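Local coordinates for protein glycosyl hydrolase family 88 (Pedobacter heparinus, PDB 3WIW) that is an unsaturated glucuronyl hydrolase specific for heparin, probably removing the unsaturated uronic acid from the end of fragments left by lyases, at residues T234-T239 with L364-E369; I289-F294 with S302-S307. One frame throughout, in Å; residues are numbered along the deposited sequence.

Interaction 1: T234-T239 with L364-E369; sequences THQGLT and LLYNSE
The imidazole of H235 has the hydroxyl of Y366 over one face, 3.3 Å above its plane and shifted toward the rim on the ND1–CE1 side; the nearest ring atom, CE1, is 3.4 Å from Y366 OH. The two side chains cross at about a right angle, yet their rings are inclined obliquely, with planes at 45°. Around the phenol, H235 O and a water lie at the edge, in the plane of the ring. Y366 OH is 3.2 Å from H235 O, a possible hydrogen bond that remains unsettled because the same proton has another acceptor within reach. With CG of H235 anti to its backbone N (chi1 -175°), the imidazole swings round to meet the phenol; NE2 is hydrogen-bonded to a bound EPE, probably from the crystallisation liquor, and W162 meets the ring as well.

Further along, L365 reaches forward with its CD1 methyl, which sits 3.5 Å from G237 O and 3.6 Å from L238 O, so what it meets across this contact is two peptide oxygens. The firmer tie is through water. Q236 O accepts from two waters, at 2.9 Å and 3.0 Å, and these accept in turn from the N-H groups of L364 and L365 at the start of the short 3-10 turn 364-366. T234 OG1 accepts the N-H of G237 in an ST motif, a bond inside the 234-239 loop.

The contact joins two surface loops of the (alpha/alpha)6 barrel, beside the predicted substrate site. T234 is a predicted substrate-binding residue, and the Q236 side chain lies close to R246 and D174, also predicted to bind substrate. Made mostly through two waters and one unsettled hydroxyl bond, the join is likely to be looser than one of direct bonds.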
ATOM      1  N   THR A 234       3.926  17.788  -7.644  1.00 10.60           N
ATOM      2  CA  THR A 234       2.903  16.970  -7.017  1.00 10.20           C
ATOM      3  C   THR A 234       1.943  16.400  -8.063  1.00 11.17           C
ATOM      4  O   THR A 234       1.885  16.847  -9.211  1.00 14.38           O
ATOM      5  CB  THR A 234       2.128  17.731  -5.931  1.00 11.47           C
ATOM      6  OG1 THR A 234       1.433  16.760  -5.140  1.00 10.76           O
ATOM      7  CG2 THR A 234       1.121  18.729  -6.534  1.00 11.75           C
ATOM      8  N   HIS A 235       1.166  15.419  -7.647  1.00 10.70           N
ATOM      9  CA  HIS A 235      -0.000  15.010  -8.399  1.00 11.52           C
ATOM     10  C   HIS A 235      -1.207  14.989  -7.464  1.00 11.13           C
ATOM     11  O   HIS A 235      -2.214  15.623  -7.755  1.00 13.12           O
ATOM     12  CB  HIS A 235       0.226  13.668  -9.100  1.00 14.42           C
ATOM     13  CG  HIS A 235      -0.905  13.262  -9.980  1.00 18.98           C
ATOM     14  ND1 HIS A 235      -1.211  13.927 -11.149  1.00 22.82           N
ATOM     15  CD2 HIS A 235      -1.797  12.249  -9.872  1.00 21.16           C
ATOM     16  CE1 HIS A 235      -2.251  13.344 -11.719  1.00 24.01           C
ATOM     17  NE2 HIS A 235      -2.629  12.330 -10.959  1.00 23.58           N
ATOM     18  N   GLN A 236      -1.098  14.319  -6.328  1.00 10.23           N
ATOM     19  CA  GLN A 236      -2.234  14.225  -5.402  1.00 10.62           C
ATOM     20  C   GLN A 236      -2.062  14.962  -4.070  1.00 10.65           C
ATOM     21  O   GLN A 236      -2.946  14.890  -3.193  1.00 12.13           O
ATOM     22  CB  GLN A 236      -2.661  12.761  -5.217  1.00 12.73           C
ATOM     23  CG  GLN A 236      -3.341  12.263  -6.505  1.00 14.03           C
ATOM     24  CD  GLN A 236      -3.610  10.795  -6.568  1.00 17.32           C
ATOM     25  OE1 GLN A 236      -2.864  10.007  -6.035  1.00 19.49           O
ATOM     26  NE2 GLN A 236      -4.673  10.417  -7.267  1.00 18.60           N
ATOM     27  N   GLY A 237      -0.969  15.711  -3.930  1.00 10.78           N
ATOM     28  CA  GLY A 237      -0.774  16.538  -2.751  1.00 11.34           C
ATOM     29  C   GLY A 237      -1.218  17.976  -2.922  1.00 10.02           C
ATOM     30  O   GLY A 237      -1.733  18.378  -3.964  1.00 11.06           O
ATOM     31  N   LEU A 238      -1.007  18.760  -1.876  1.00  9.88           N
ATOM     32  CA  LEU A 238      -1.389  20.153  -1.875  1.00  9.87           C
ATOM     33  C   LEU A 238      -0.643  21.023  -2.892  1.00  9.57           C
ATOM     34  O   LEU A 238      -1.270  21.828  -3.599  1.00 10.96           O
ATOM     35  CB  LEU A 238      -1.166  20.707  -0.471  1.00 10.30           C
ATOM     36  CG  LEU A 238      -1.686  22.113  -0.201  1.00 11.01           C
ATOM     37  CD1 LEU A 238      -3.213  22.095  -0.064  1.00 11.05           C
ATOM     38  CD2 LEU A 238      -1.051  22.685   1.073  1.00 12.36           C
ATOM     39  N   THR A 239       0.683  20.891  -2.956  1.00 10.19           N
ATOM     40  CA  THR A 239       1.507  21.694  -3.873  1.00 10.10           C
ATOM     41  C   THR A 239       2.735  20.891  -4.282  1.00 10.78           C
ATOM     42  O   THR A 239       3.053  19.868  -3.672  1.00 10.37           O
ATOM     43  CB  THR A 239       2.057  22.988  -3.227  1.00 11.87           C
ATOM     44  OG1 THR A 239       3.096  22.644  -2.303  1.00 11.15           O
ATOM     45  CG2 THR A 239       0.980  23.821  -2.504  1.00 12.99           C
ATOM     46  N   LEU A 364      -7.888  14.809  -2.865  1.00 10.73           N
ATOM     47  CA  LEU A 364      -8.742  15.890  -2.374  1.00 11.13           C
ATOM     48  C   LEU A 364      -8.882  17.031  -3.382  1.00 10.42           C
ATOM     49  O   LEU A 364      -9.975  17.561  -3.581  1.00 10.64           O
ATOM     50  CB  LEU A 364      -8.219  16.409  -1.038  1.00 11.35           C
ATOM     51  CG  LEU A 364      -9.176  17.343  -0.315  1.00 12.15           C
ATOM     52  CD1 LEU A 364      -9.227  16.947   1.158  1.00 15.13           C
ATOM     53  CD2 LEU A 364      -8.731  18.760  -0.486  1.00 16.08           C
ATOM     54  N   LEU A 365      -7.780  17.404  -4.031  1.00  9.19           N
ATOM     55  CA  LEU A 365      -7.835  18.537  -4.955  1.00  9.99           C
ATOM     56  C   LEU A 365      -8.601  18.206  -6.233  1.00  9.93           C
ATOM     57  O   LEU A 365      -8.891  19.101  -7.033  1.00 10.66           O
ATOM     58  CB  LEU A 365      -6.441  19.067  -5.294  1.00 10.56           C
ATOM     59  CG  LEU A 365      -5.639  19.670  -4.139  1.00 12.06           C
ATOM     60  CD1 LEU A 365      -4.426  20.452  -4.661  1.00 13.69           C
ATOM     61  CD2 LEU A 365      -6.456  20.551  -3.219  1.00 13.65           C
ATOM     62  N   TYR A 366      -8.942  16.934  -6.430  1.00 10.29           N
ATOM     63  CA  TYR A 366      -9.742  16.485  -7.571  1.00 10.30           C
ATOM     64  C   TYR A 366     -11.192  16.256  -7.140  1.00 11.46           C
ATOM     65  O   TYR A 366     -12.013  15.792  -7.945  1.00 12.48           O
ATOM     66  CB  TYR A 366      -9.145  15.206  -8.182  1.00 12.02           C
ATOM     67  CG  TYR A 366      -7.771  15.409  -8.799  1.00 12.35           C
ATOM     68  CD1 TYR A 366      -6.628  15.488  -7.997  1.00 13.07           C
ATOM     69  CD2 TYR A 366      -7.610  15.506 -10.186  1.00 13.66           C
ATOM     70  CE1 TYR A 366      -5.378  15.695  -8.542  1.00 12.38           C
ATOM     71  CE2 TYR A 366      -6.345  15.692 -10.742  1.00 13.37           C
ATOM     72  CZ  TYR A 366      -5.235  15.775  -9.912  1.00 13.56           C
ATOM     73  OH  TYR A 366      -3.980  15.967 -10.456  1.00 15.82           O
ATOM     74  N   ASN A 367     -11.512  16.595  -5.885  1.00 11.66           N
ATOM     75  CA  ASN A 367     -12.826  16.291  -5.320  1.00 11.85           C
ATOM     76  C   ASN A 367     -13.164  14.811  -5.497  1.00 12.60           C
ATOM     77  O   ASN A 367     -14.285  14.443  -5.877  1.00 13.96           O
ATOM     78  CB  ASN A 367     -13.924  17.165  -5.946  1.00 12.18           C
ATOM     79  CG  ASN A 367     -15.234  17.061  -5.201  1.00 13.87           C
ATOM     80  OD1 ASN A 367     -15.246  16.772  -3.999  1.00 15.21           O
ATOM     81  ND2 ASN A 367     -16.350  17.269  -5.908  1.00 15.57           N
ATOM     82  N   SER A 368     -12.190  13.951  -5.210  1.00 11.88           N
ATOM     83  CA  SER A 368     -12.334  12.530  -5.487  1.00 12.42           C
ATOM     84  C   SER A 368     -12.093  11.718  -4.230  1.00 10.71           C
ATOM     85  O   SER A 368     -11.018  11.798  -3.619  1.00 11.35           O
ATOM     86  CB  SER A 368     -11.348  12.122  -6.572  1.00 15.32           C
ATOM     87  OG  SER A 368     -11.476  10.748  -6.864  1.00 17.43           O
ATOM     88  N   GLU A 369     -13.097  10.925  -3.855  1.00 10.15           N
ATOM     89  CA  GLU A 369     -12.968   9.995  -2.733  1.00 10.09           C
ATOM     90  C   GLU A 369     -12.510  10.695  -1.458  1.00 10.36           C
ATOM     91  O   GLU A 369     -11.573  10.258  -0.789  1.00  9.60           O
ATOM     92  CB  GLU A 369     -12.046   8.816  -3.119  1.00  9.89           C
ATOM     93  CG  GLU A 369     -12.666   7.924  -4.214  1.00 10.96           C
ATOM     94  CD  GLU A 369     -11.760   6.826  -4.732  1.00 10.88           C
ATOM     95  OE1 GLU A 369     -10.551   7.074  -4.902  1.00 11.10           O
ATOM     96  OE2 GLU A 369     -12.243   5.689  -4.973  1.00 10.66           O
TER
HETATM   97  O   HOH W   1      -5.268  13.819  -1.899  1.00 12.50           O
HETATM   98  O   HOH W   2      -5.469  15.818  -4.561  1.00 12.64           O

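Interaction 2: I289-F294 with S302-S307; sequences IPLWDF and SPRDAS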
ATOM      1  N   ILE A 289      -3.370   9.805  13.150  1.00  9.99           N
ATOM      2  CA  ILE A 289      -3.912   9.603  11.817  1.00 10.45           C
ATOM      3  C   ILE A 289      -3.596  10.855  10.999  1.00 10.14           C
ATOM      4  O   ILE A 289      -4.092  11.933  11.317  1.00 10.14           O
ATOM      5  CB  ILE A 289      -5.423   9.351  11.825  1.00 10.06           C
ATOM      6  CG1 ILE A 289      -5.805   8.312  12.879  1.00 11.30           C
ATOM      7  CG2 ILE A 289      -5.881   8.967  10.407  1.00 10.26           C
ATOM      8  CD1 ILE A 289      -5.041   6.976  12.749  1.00 11.99           C
ATOM      9  N   PRO A 290      -2.706  10.740  10.010  1.00  9.28           N
ATOM     10  CA  PRO A 290      -2.239  11.986   9.373  1.00  9.71           C
ATOM     11  C   PRO A 290      -3.323  12.820   8.703  1.00  9.52           C
ATOM     12  O   PRO A 290      -4.331  12.297   8.227  1.00  9.86           O
ATOM     13  CB  PRO A 290      -1.256  11.486   8.292  1.00 10.54           C
ATOM     14  CG  PRO A 290      -0.784  10.152   8.819  1.00 11.38           C
ATOM     15  CD  PRO A 290      -1.998   9.553   9.487  1.00 10.23           C
ATOM     16  N   LEU A 291      -3.113  14.134   8.676  1.00  8.62           N
ATOM     17  CA  LEU A 291      -3.837  14.982   7.729  1.00  8.45           C
ATOM     18  C   LEU A 291      -3.562  14.487   6.313  1.00  8.26           C
ATOM     19  O   LEU A 291      -2.524  13.895   6.044  1.00  9.47           O
ATOM     20  CB  LEU A 291      -3.331  16.403   7.866  1.00 10.13           C
ATOM     21  CG  LEU A 291      -3.262  16.959   9.296  1.00 11.12           C
ATOM     22  CD1 LEU A 291      -2.717  18.407   9.259  1.00 12.49           C
ATOM     23  CD2 LEU A 291      -4.611  16.835  10.014  1.00 11.94           C
ATOM     24  N   TRP A 292      -4.458  14.765   5.375  1.00  9.00           N
ATOM     25  CA  TRP A 292      -4.263  14.205   4.045  1.00  8.46           C
ATOM     26  C   TRP A 292      -2.966  14.719   3.389  1.00  8.34           C
ATOM     27  O   TRP A 292      -2.356  14.032   2.564  1.00  8.37           O
ATOM     28  CB  TRP A 292      -5.492  14.486   3.169  1.00  8.93           C
ATOM     29  CG  TRP A 292      -5.604  15.928   2.808  1.00  7.87           C
ATOM     30  CD1 TRP A 292      -6.148  16.934   3.581  1.00  8.26           C
ATOM     31  CD2 TRP A 292      -5.130  16.555   1.617  1.00  8.52           C
ATOM     32  NE1 TRP A 292      -6.006  18.151   2.929  1.00 10.28           N
ATOM     33  CE2 TRP A 292      -5.388  17.937   1.719  1.00  9.53           C
ATOM     34  CE3 TRP A 292      -4.489  16.072   0.468  1.00  8.34           C
ATOM     35  CZ2 TRP A 292      -5.054  18.840   0.689  1.00  9.94           C
ATOM     36  CZ3 TRP A 292      -4.154  16.970  -0.555  1.00  9.32           C
ATOM     37  CH2 TRP A 292      -4.429  18.334  -0.424  1.00 10.34           C
ATOM     38  N   ASP A 293      -2.533  15.918   3.767  1.00  8.20           N
ATOM     39  CA  ASP A 293      -1.245  16.465   3.373  1.00  8.21           C
ATOM     40  C   ASP A 293      -0.690  17.153   4.614  1.00  8.59           C
ATOM     41  O   ASP A 293      -1.402  17.915   5.292  1.00  9.32           O
ATOM     42  CB  ASP A 293      -1.393  17.443   2.196  1.00  8.73           C
ATOM     43  CG  ASP A 293      -0.051  17.910   1.628  1.00  9.13           C
ATOM     44  OD1 ASP A 293       0.735  18.571   2.354  1.00 10.58           O
ATOM     45  OD2 ASP A 293       0.232  17.637   0.431  1.00  9.15           O
ATOM     46  N   PHE A 294       0.580  16.887   4.932  1.00  9.78           N
ATOM     47  CA  PHE A 294       1.171  17.403   6.164  1.00 10.98           C
ATOM     48  C   PHE A 294       1.307  18.927   6.181  1.00 11.16           C
ATOM     49  O   PHE A 294       1.499  19.508   7.251  1.00 12.25           O
ATOM     50  CB  PHE A 294       2.566  16.804   6.399  1.00 10.89           C
ATOM     51  CG  PHE A 294       2.556  15.379   6.936  1.00 12.35           C
ATOM     52  CD1 PHE A 294       2.383  14.274   6.113  1.00 13.44           C
ATOM     53  CD2 PHE A 294       2.762  15.151   8.289  1.00 12.63           C
ATOM     54  CE1 PHE A 294       2.395  12.980   6.640  1.00 13.17           C
ATOM     55  CE2 PHE A 294       2.770  13.859   8.819  1.00 13.68           C
ATOM     56  CZ  PHE A 294       2.580  12.775   7.987  1.00 12.85           C
ATOM     57  N   SER A 302      -8.662  19.844   8.877  1.00 12.71           N
ATOM     58  CA  SER A 302      -8.287  19.181   7.633  1.00 11.47           C
ATOM     59  C   SER A 302      -8.723  17.705   7.656  1.00 10.22           C
ATOM     60  O   SER A 302      -8.542  17.019   8.672  1.00 10.99           O
ATOM     61  CB  SER A 302      -6.780  19.286   7.486  1.00 12.29           C
ATOM     62  OG  SER A 302      -6.347  18.509   6.403  1.00 12.62           O
ATOM     63  N   PRO A 303      -9.284  17.195   6.537  1.00  9.48           N
ATOM     64  CA  PRO A 303      -9.604  15.756   6.482  1.00 10.32           C
ATOM     65  C   PRO A 303      -8.388  14.877   6.765  1.00  8.73           C
ATOM     66  O   PRO A 303      -7.275  15.139   6.271  1.00 10.70           O
ATOM     67  CB  PRO A 303     -10.067  15.559   5.038  1.00 11.55           C
ATOM     68  CG  PRO A 303     -10.601  16.900   4.653  1.00 12.10           C
ATOM     69  CD  PRO A 303      -9.708  17.904   5.325  1.00 10.25           C
ATOM     70  N   ARG A 304      -8.602  13.834   7.568  1.00  9.10           N
ATOM     71  CA  ARG A 304      -7.568  12.817   7.834  1.00  9.63           C
ATOM     72  C   ARG A 304      -7.542  11.765   6.736  1.00  9.56           C
ATOM     73  O   ARG A 304      -8.514  11.602   5.989  1.00 10.93           O
ATOM     74  CB  ARG A 304      -7.862  12.103   9.157  1.00  9.28           C
ATOM     75  CG  ARG A 304      -8.073  13.063  10.311  1.00  9.95           C
ATOM     76  CD  ARG A 304      -6.877  14.017  10.501  1.00 10.21           C
ATOM     77  NE  ARG A 304      -7.008  14.685  11.788  1.00 10.53           N
ATOM     78  CZ  ARG A 304      -6.715  14.121  12.966  1.00 10.41           C
ATOM     79  NH1 ARG A 304      -6.972  14.766  14.112  1.00 12.09           N
ATOM     80  NH2 ARG A 304      -6.207  12.895  13.011  1.00 11.38           N
ATOM     81  N   ASP A 305      -6.444  11.034   6.649  1.00  8.71           N
ATOM     82  CA  ASP A 305      -6.370   9.971   5.656  1.00  7.98           C
ATOM     83  C   ASP A 305      -5.976   8.670   6.345  1.00  8.56           C
ATOM     84  O   ASP A 305      -4.764   8.382   6.568  1.00  8.81           O
ATOM     85  CB  ASP A 305      -5.367  10.340   4.553  1.00  9.43           C
ATOM     86  CG  ASP A 305      -5.275   9.281   3.470  1.00  9.27           C
ATOM     87  OD1 ASP A 305      -6.226   8.452   3.355  1.00  9.51           O
ATOM     88  OD2 ASP A 305      -4.265   9.269   2.722  1.00 10.40           O
ATOM     89  N   ALA A 306      -6.994   7.869   6.657  1.00  8.28           N
ATOM     90  CA  ALA A 306      -6.765   6.597   7.328  1.00  8.68           C
ATOM     91  C   ALA A 306      -5.839   5.685   6.515  1.00  8.27           C
ATOM     92  O   ALA A 306      -5.063   4.938   7.102  1.00  9.08           O
ATOM     93  CB  ALA A 306      -8.072   5.884   7.617  1.00  9.65           C
ATOM     94  N   SER A 307      -5.904   5.723   5.176  1.00  8.33           N
ATOM     95  CA  SER A 307      -5.077   4.831   4.361  1.00  7.84           C
ATOM     96  C   SER A 307      -3.599   5.108   4.622  1.00  8.31           C
ATOM     97  O   SER A 307      -2.801   4.174   4.763  1.00  8.59           O
ATOM     98  CB  SER A 307      -5.433   4.963   2.877  1.00  8.01           C
ATOM     99  OG  SER A 307      -5.011   6.192   2.319  1.00  9.03           O
TER
HETATM  100  O   HOH W   3      -2.865  11.348   1.862  1.00  9.04           O
HETATM  101  O   HOH W   4      -7.006  20.498   4.414  1.00 11.72           O
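R304 leaves its backbone with CG anti to the carbonyl carbon, bends at chi2 (-56°) and then runs on extended through chi3, which brings the guanidinium to I289, whose CB lies at its edge, in plane. There NH2 gives a weak, bent hydrogen bond to I289 O (2.9 Å), while its salt bridge to D287 is the stronger hold. The CD2 methyl of L291 presses on the aliphatic run, 3.6 Å from R304 CD, and I289 CG2 packs against R304 CB from a crossing direction. An alanine here, with no guanidinium for D287 or I289 O, would probably hold the 289-294 loop less firmly and thin the packing on L291 CD2.

The backbones themselves form a single beta bridge between L291 and R304: D305 N donates nearly along the C=O axis of P290 (2.9 Å to P290 O), and W292 N donates to P303 O. This bridge ties the loop to the start of helix 306-322, one of the helices of the (alpha/alpha)6 barrel. D305 is its N-cap, with CG anti to the backbone N (chi1 -179°); OD1 takes the S307 hydroxyl at 2.8 Å and, weakly, S307 N, while OD2 pairs with R246, a predicted substrate-binding residue, and accepts from a water that also donates to W292 O.

W292 adopts the crowded first torsion, CG between the backbone N and the carbonyl carbon (chi1 71°). That turns the edge of its indole to P303 O and lets CD1 approach S302 OG to 3.2 Å; a water accepting from NE1 links the indole to the same hydroxyl.

Interaction 1 is a surface contact, joining the loops after strands 229-233 and 360-361 largely through water. Interaction 2 is buried and ties a loop to the start of helix 306-322 by direct backbone bonds, with a charged side chain crossing apolar ones; its W292 and P303 also touch strand 360-361. Along the chain, 289-294 and 302-307 are nested inside the loop that 234-239 and 364-369 close. The two meet in space: L238 N lies 2.8 Å from D293 OD2, a probable hydrogen bond, and the CZ3 edge of the W292 indole comes 3.6 Å from Q236 O. R246, a predicted substrate-binding residue, lies near Q236 in interaction 1 and is salt-bridged to D305 in interaction 2.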